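Long-range contacts in sulfate adenylyltransferase (Allochromatium vinosum, PDB 4DNX), which catalyses the transfer of the adenylyl group of ATP to sulfate, releasing diphosphate and forming adenosine 5'-phosphosulfate: residues 198-203 with 245-250; 204-209 with 378-383. One frame throughout, in Å; residues are numbered along the deposited sequence.

Contact 1 of 2, residues 198-203 with 245-250; sequences FQTRNP and AAIRTM
Pro203, three residues past the end of strand 195-200, brings its CA to 5.8 Å from the CA of Ile247, so that the loop leaving the strand passes alongside helix 240-254. The setting is the Rossmann-like fold of the ATP sulfurylase domain: strand 195-200 is the middle one of five parallel strands, neighbouring strand 223-230 pairs with it, and the helix follows that neighbour in the chain. Ile247 enters the angle between strand and loop. Its CG1 stands anti to the carbonyl carbon (chi1 -71°), and the extended next torsion carries CD1 on toward the strand end. There Ile247 CD1 meets Thr200 CG2 tip to tip at 4.1 Å. The same Ile247 CD1 lies 3.8 Å from Asn202 O, a van der Waals contact with a backbone oxygen. The join is small, 139 Å² in all, but mostly buried: Ile226 of strand 223-230 packs against both Thr200 and Ile247, Met228 of that strand against Ile247, and Val383 of helix 381-393 against Ala246. Pro203 also touches Leu387 of helix 381-393. Polar ties just outside fix the loop: Asn202 ND2 bonds to Asp237 OD1 and Asn202 OD1 to the backbone N of Ile238, while Arg201 O accepts a hydrogen bond from Arg243 NH1, on helix 240-254 itself. Pro203 lies along the near side of helix 240-254, its CA 4.3 Å from Ile247 CG1 and its CB 4.0 Å from Ala246 CB.

Contact 2 of 2, residues 204-209 with 378-383; sequences MHRAHE and FSRPEV
Met204 touches the second segment through its backbone, Met204 O lying 4.3 Å from Val383 CG1, while its thioether turns elsewhere. His205, the N-cap of helix 206-219, presents the edge of its ring to Ser379: ND1 and Ser379 OG are hydrogen-bonded at 3.1 Å, either being a possible donor. A water bridges the same ND1 to the backbone N of Arg380, and Val383 CG1 approaches CE1 obliquely at 3.9 Å. In the first turn of the helix the backbone N-H of Arg206 is donated to Phe378 O (3.1 Å) from well above the carbonyl plane, and a second water links Ala207 N to that same oxygen. The Arg206 chain bends at chi3 (83°), which lays its guanidinium on that of Arg380, the planes 15° apart and Arg206 CD over the centre of the Arg380 guanidinium; Arg206 NH1 bonds to Pro376 O. Glu209 probably offsets this pairing of like charges. Arg380 grips it side-on in a two-bond salt bridge, NE to OE1 at 3.0 Å and NH2 to OE2 at 2.8 Å, and Lys213 also pairs with OE2. Two helix starts, 206-219 and 381-393, thus meet beside helix 240-254, whose Tyr254 packs against Glu209, Arg380 and Pro381, while Phe378 rests on Tyr335 of strand 333-336.

Contacts 1 and 2 share one continuous run, 198-209, which leaves the central strand and enters the next helix; their centres lie about 9 Å apart. This run carries the QxRN and HxxH signatures of the family, Gln199 to Asn202 and His205 to His208, which in relatives line the sulfate and nucleotide site. Contact 1 uses Thr200 and Asn202 of the first signature, contact 2 His205 of the second, in an enzyme captured in its open state. Their partner helices also touch, Ala246 O lying 3.7 Å from Val383 CG2. Met250 SD of contact 1 packs 3.8 Å from Glu209 CB of contact 2, and Phe198 CE2 and Met204 CE meet at 3.8 Å within the shared run.

Contact 1 of 2, residues 198-203 with 245-250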
loop_
_atom_site.group_PDB
_atom_site.type_symbol
_atom_site.label_atom_id
_atom_site.label_comp_id
_atom_site.label_asym_id
_atom_site.label_seq_id
_atom_site.Cartn_x
_atom_site.Cartn_y
_atom_site.Cartn_z
ATOM N N PHE A 198 -11.831 1.407 -14.191
ATOM C CA PHE A 198 -13.125 0.751 -13.986
ATOM C C PHE A 198 -13.373 0.632 -12.494
ATOM O O PHE A 198 -12.566 0.030 -11.810
ATOM C CB PHE A 198 -13.130 -0.673 -14.626
ATOM C CG PHE A 198 -14.427 -1.442 -14.395
ATOM C CD1 PHE A 198 -15.590 -1.060 -15.071
ATOM C CD2 PHE A 198 -14.472 -2.519 -13.490
ATOM C CE1 PHE A 198 -16.805 -1.776 -14.855
ATOM C CE2 PHE A 198 -15.705 -3.242 -13.290
ATOM C CZ PHE A 198 -16.805 -2.851 -13.965
ATOM N N GLN A 199 -14.521 1.144 -12.018
ATOM C CA GLN A 199 -14.882 1.054 -10.594
ATOM C C GLN A 199 -15.720 -0.203 -10.326
ATOM O O GLN A 199 -16.649 -0.507 -11.083
ATOM C CB GLN A 199 -15.719 2.298 -10.188
ATOM C CG GLN A 199 -16.203 2.251 -8.743
ATOM C CD GLN A 199 -16.770 3.582 -8.256
ATOM O OE1 GLN A 199 -16.255 4.651 -8.592
ATOM N NE2 GLN A 199 -17.855 3.516 -7.472
ATOM N N THR A 200 -15.450 -0.898 -9.227
ATOM C CA THR A 200 -16.369 -1.969 -8.801
ATOM C C THR A 200 -16.306 -2.137 -7.301
ATOM O O THR A 200 -15.345 -1.710 -6.698
ATOM C CB THR A 200 -16.040 -3.328 -9.477
ATOM O OG1 THR A 200 -17.121 -4.245 -9.203
ATOM C CG2 THR A 200 -14.714 -3.882 -8.987
ATOM N N ARG A 201 -17.359 -2.713 -6.691
ATOM C CA ARG A 201 -17.203 -3.116 -5.289
ATOM C C ARG A 201 -17.429 -4.600 -5.086
ATOM O O ARG A 201 -17.290 -5.115 -3.964
ATOM C CB ARG A 201 -18.050 -2.271 -4.308
ATOM C CG ARG A 201 -19.506 -2.300 -4.533
ATOM C CD ARG A 201 -20.209 -1.346 -3.541
ATOM N NE ARG A 201 -21.631 -1.217 -3.864
ATOM C CZ ARG A 201 -22.135 -0.404 -4.798
ATOM N NH1 ARG A 201 -21.343 0.381 -5.523
ATOM N NH2 ARG A 201 -23.447 -0.368 -5.009
ATOM N N ASN A 202 -17.792 -5.293 -6.161
ATOM C CA ASN A 202 -17.908 -6.737 -6.068
ATOM C C ASN A 202 -17.087 -7.517 -7.119
ATOM O O ASN A 202 -16.437 -6.890 -7.974
ATOM C CB ASN A 202 -19.374 -7.156 -5.978
ATOM C CG ASN A 202 -19.903 -6.997 -4.558
ATOM O OD1 ASN A 202 -19.288 -7.485 -3.557
ATOM N ND2 ASN A 202 -20.973 -6.245 -4.438
ATOM N N PRO A 203 -17.051 -8.851 -7.004
ATOM C CA PRO A 203 -16.356 -9.670 -8.010
ATOM C C PRO A 203 -16.792 -9.377 -9.428
ATOM O O PRO A 203 -17.954 -9.023 -9.677
ATOM C CB PRO A 203 -16.712 -11.104 -7.630
ATOM C CG PRO A 203 -16.972 -11.019 -6.119
ATOM C CD PRO A 203 -17.719 -9.696 -5.996
ATOM N N ALA A 245 -9.592 -12.216 -4.005
ATOM C CA ALA A 245 -9.154 -13.460 -4.665
ATOM C C ALA A 245 -9.841 -13.634 -6.028
ATOM O O ALA A 245 -9.204 -14.032 -7.011
ATOM C CB ALA A 245 -9.455 -14.660 -3.798
ATOM N N ALA A 246 -11.156 -13.366 -6.086
ATOM C CA ALA A 246 -11.877 -13.492 -7.374
ATOM C C ALA A 246 -11.356 -12.539 -8.455
ATOM O O ALA A 246 -11.154 -12.950 -9.605
ATOM C CB ALA A 246 -13.411 -13.284 -7.164
ATOM N N ILE A 247 -11.114 -11.273 -8.085
ATOM C CA ILE A 247 -10.659 -10.253 -9.042
ATOM C C ILE A 247 -9.235 -10.573 -9.480
ATOM O O ILE A 247 -8.905 -10.481 -10.685
ATOM C CB ILE A 247 -10.788 -8.805 -8.470
ATOM C CG1 ILE A 247 -12.294 -8.462 -8.408
ATOM C CG2 ILE A 247 -10.062 -7.737 -9.391
ATOM C CD1 ILE A 247 -12.611 -7.173 -7.779
ATOM N N ARG A 248 -8.397 -10.969 -8.512
ATOM C CA ARG A 248 -6.975 -11.250 -8.830
ATOM C C ARG A 248 -6.846 -12.492 -9.679
ATOM O O ARG A 248 -5.975 -12.557 -10.565
ATOM C CB ARG A 248 -6.136 -11.401 -7.577
ATOM C CG ARG A 248 -5.908 -10.064 -6.891
ATOM C CD ARG A 248 -5.011 -10.317 -5.688
ATOM N NE ARG A 248 -5.006 -9.223 -4.702
ATOM C CZ ARG A 248 -4.355 -8.068 -4.846
ATOM N NH1 ARG A 248 -3.678 -7.792 -5.960
ATOM N NH2 ARG A 248 -4.378 -7.176 -3.857
ATOM N N THR A 249 -7.718 -13.475 -9.435
ATOM C CA THR A 249 -7.682 -14.703 -10.250
ATOM C C THR A 249 -8.097 -14.420 -11.700
ATOM O O THR A 249 -7.513 -14.982 -12.637
ATOM C CB THR A 249 -8.561 -15.810 -9.626
ATOM O OG1 THR A 249 -8.060 -16.109 -8.326
ATOM C CG2 THR A 249 -8.507 -17.107 -10.458
ATOM N N MET A 250 -9.126 -13.601 -11.878
ATOM C CA MET A 250 -9.548 -13.170 -13.213
ATOM C C MET A 250 -8.375 -12.469 -13.915
ATOM O O MET A 250 -8.028 -12.786 -15.064
ATOM C CB MET A 250 -10.767 -12.251 -13.120
ATOM C CG MET A 250 -11.046 -11.523 -14.433
ATOM S SD MET A 250 -12.070 -10.062 -14.239
ATOM C CE MET A 250 -10.784 -8.971 -13.564
#

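Contact 2 of 2, residues 204-209 with 378-383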
loop_
_atom_site.group_PDB
_atom_site.type_symbol
_atom_site.label_atom_id
_atom_site.label_comp_id
_atom_site.label_asym_id
_atom_site.label_seq_id
_atom_site.Cartn_x
_atom_site.Cartn_y
_atom_site.Cartn_z
ATOM N N MET A 204 -15.860 -9.524 -10.361
ATOM C CA MET A 204 -16.164 -9.231 -11.756
ATOM C C MET A 204 -16.366 -10.559 -12.489
ATOM O O MET A 204 -15.469 -11.403 -12.512
ATOM C CB MET A 204 -15.003 -8.447 -12.362
ATOM C CG MET A 204 -14.958 -6.994 -11.855
ATOM S SD MET A 204 -13.403 -6.243 -12.358
ATOM C CE MET A 204 -13.591 -6.232 -14.157
ATOM N N HIS A 205 -17.575 -10.761 -13.023
ATOM C CA HIS A 205 -17.837 -11.896 -13.881
ATOM C C HIS A 205 -17.578 -11.533 -15.337
ATOM O O HIS A 205 -16.974 -10.473 -15.625
ATOM C CB HIS A 205 -19.240 -12.446 -13.576
ATOM C CG HIS A 205 -19.289 -13.034 -12.210
ATOM N ND1 HIS A 205 -18.668 -14.224 -11.901
ATOM C CD2 HIS A 205 -19.747 -12.528 -11.040
ATOM C CE1 HIS A 205 -18.799 -14.462 -10.608
ATOM N NE2 HIS A 205 -19.467 -13.455 -10.067
ATOM N N ARG A 206 -17.917 -12.438 -16.241
ATOM C CA ARG A 206 -17.477 -12.275 -17.623
ATOM C C ARG A 206 -17.966 -11.009 -18.286
ATOM O O ARG A 206 -17.271 -10.460 -19.161
ATOM C CB ARG A 206 -17.785 -13.523 -18.460
ATOM C CG ARG A 206 -16.497 -14.208 -18.781
ATOM C CD ARG A 206 -16.690 -15.360 -19.744
ATOM N NE ARG A 206 -16.717 -14.855 -21.113
ATOM C CZ ARG A 206 -16.855 -15.627 -22.188
ATOM N NH1 ARG A 206 -16.994 -16.938 -22.051
ATOM N NH2 ARG A 206 -16.877 -15.087 -23.399
ATOM N N ALA A 207 -19.147 -10.531 -17.887
ATOM C CA ALA A 207 -19.709 -9.316 -18.505
ATOM C C ALA A 207 -18.834 -8.099 -18.215
ATOM O O ALA A 207 -18.568 -7.285 -19.112
ATOM C CB ALA A 207 -21.136 -9.082 -18.010
ATOM N N HIS A 208 -18.405 -7.979 -16.962
ATOM C CA HIS A 208 -17.606 -6.812 -16.544
ATOM C C HIS A 208 -16.197 -6.952 -17.024
ATOM O O HIS A 208 -15.577 -5.959 -17.412
ATOM C CB HIS A 208 -17.670 -6.619 -15.026
ATOM C CG HIS A 208 -18.959 -5.993 -14.586
ATOM N ND1 HIS A 208 -19.447 -6.099 -13.303
ATOM C CD2 HIS A 208 -19.870 -5.263 -15.276
ATOM C CE1 HIS A 208 -20.611 -5.475 -13.223
ATOM N NE2 HIS A 208 -20.890 -4.955 -14.407
ATOM N N GLU A 209 -15.711 -8.197 -17.063
ATOM C CA GLU A 209 -14.366 -8.486 -17.569
ATOM C C GLU A 209 -14.279 -8.064 -19.040
ATOM O O GLU A 209 -13.326 -7.366 -19.468
ATOM C CB GLU A 209 -14.105 -9.991 -17.443
ATOM C CG GLU A 209 -12.860 -10.473 -18.150
ATOM C CD GLU A 209 -12.775 -11.996 -18.277
ATOM O OE1 GLU A 209 -13.360 -12.776 -17.443
ATOM O OE2 GLU A 209 -12.113 -12.422 -19.242
ATOM N N PHE A 378 -20.794 -16.779 -18.889
ATOM C CA PHE A 378 -21.072 -15.724 -17.909
ATOM C C PHE A 378 -20.138 -15.692 -16.700
ATOM O O PHE A 378 -20.023 -14.643 -16.035
ATOM C CB PHE A 378 -22.519 -15.818 -17.444
ATOM C CG PHE A 378 -23.509 -15.715 -18.584
ATOM C CD1 PHE A 378 -23.791 -14.469 -19.167
ATOM C CD2 PHE A 378 -24.097 -16.844 -19.092
ATOM C CE1 PHE A 378 -24.702 -14.376 -20.226
ATOM C CE2 PHE A 378 -25.009 -16.765 -20.155
ATOM C CZ PHE A 378 -25.301 -15.522 -20.716
ATOM N N SER A 379 -19.489 -16.820 -16.410
ATOM C CA SER A 379 -18.556 -16.876 -15.262
ATOM C C SER A 379 -17.355 -17.775 -15.572
ATOM O O SER A 379 -17.498 -18.861 -16.166
ATOM C CB SER A 379 -19.298 -17.365 -14.001
ATOM O OG SER A 379 -18.489 -17.183 -12.845
ATOM N N ARG A 380 -16.157 -17.328 -15.184
ATOM C CA ARG A 380 -14.964 -18.188 -15.353
ATOM C C ARG A 380 -14.979 -19.276 -14.291
ATOM O O ARG A 380 -15.276 -18.966 -13.112
ATOM C CB ARG A 380 -13.705 -17.338 -15.195
ATOM C CG ARG A 380 -13.650 -16.134 -16.149
ATOM C CD ARG A 380 -13.740 -16.603 -17.626
ATOM N NE ARG A 380 -13.373 -15.516 -18.544
ATOM C CZ ARG A 380 -13.146 -15.708 -19.847
ATOM N NH1 ARG A 380 -13.273 -16.926 -20.370
ATOM N NH2 ARG A 380 -12.812 -14.689 -20.641
ATOM N N PRO A 381 -14.637 -20.513 -14.652
ATOM C CA PRO A 381 -14.697 -21.599 -13.642
ATOM C C PRO A 381 -13.899 -21.302 -12.358
ATOM O O PRO A 381 -14.351 -21.662 -11.266
ATOM C CB PRO A 381 -14.109 -22.818 -14.374
ATOM C CG PRO A 381 -14.292 -22.501 -15.825
ATOM C CD PRO A 381 -14.188 -21.041 -15.970
ATOM N N GLU A 382 -12.725 -20.672 -12.478
ATOM C CA GLU A 382 -11.876 -20.484 -11.286
ATOM C C GLU A 382 -12.434 -19.394 -10.376
ATOM O O GLU A 382 -12.266 -19.459 -9.146
ATOM C CB GLU A 382 -10.451 -20.079 -11.692
ATOM C CG GLU A 382 -9.803 -21.134 -12.564
ATOM C CD GLU A 382 -10.046 -20.952 -14.071
ATOM O OE1 GLU A 382 -9.330 -21.660 -14.810
ATOM O OE2 GLU A 382 -10.944 -20.173 -14.509
ATOM N N VAL A 383 -13.095 -18.423 -10.992
ATOM C CA VAL A 383 -13.777 -17.348 -10.230
ATOM C C VAL A 383 -15.036 -17.972 -9.548
ATOM O O VAL A 383 -15.295 -17.777 -8.333
ATOM C CB VAL A 383 -14.130 -16.155 -11.148
ATOM C CG1 VAL A 383 -14.935 -15.086 -10.382
ATOM C CG2 VAL A 383 -12.810 -15.489 -11.773
HETATM O O HOH W 1 -16.131 -14.841 -13.839
HETATM O O HOH W 2 -21.323 -12.361 -16.837
#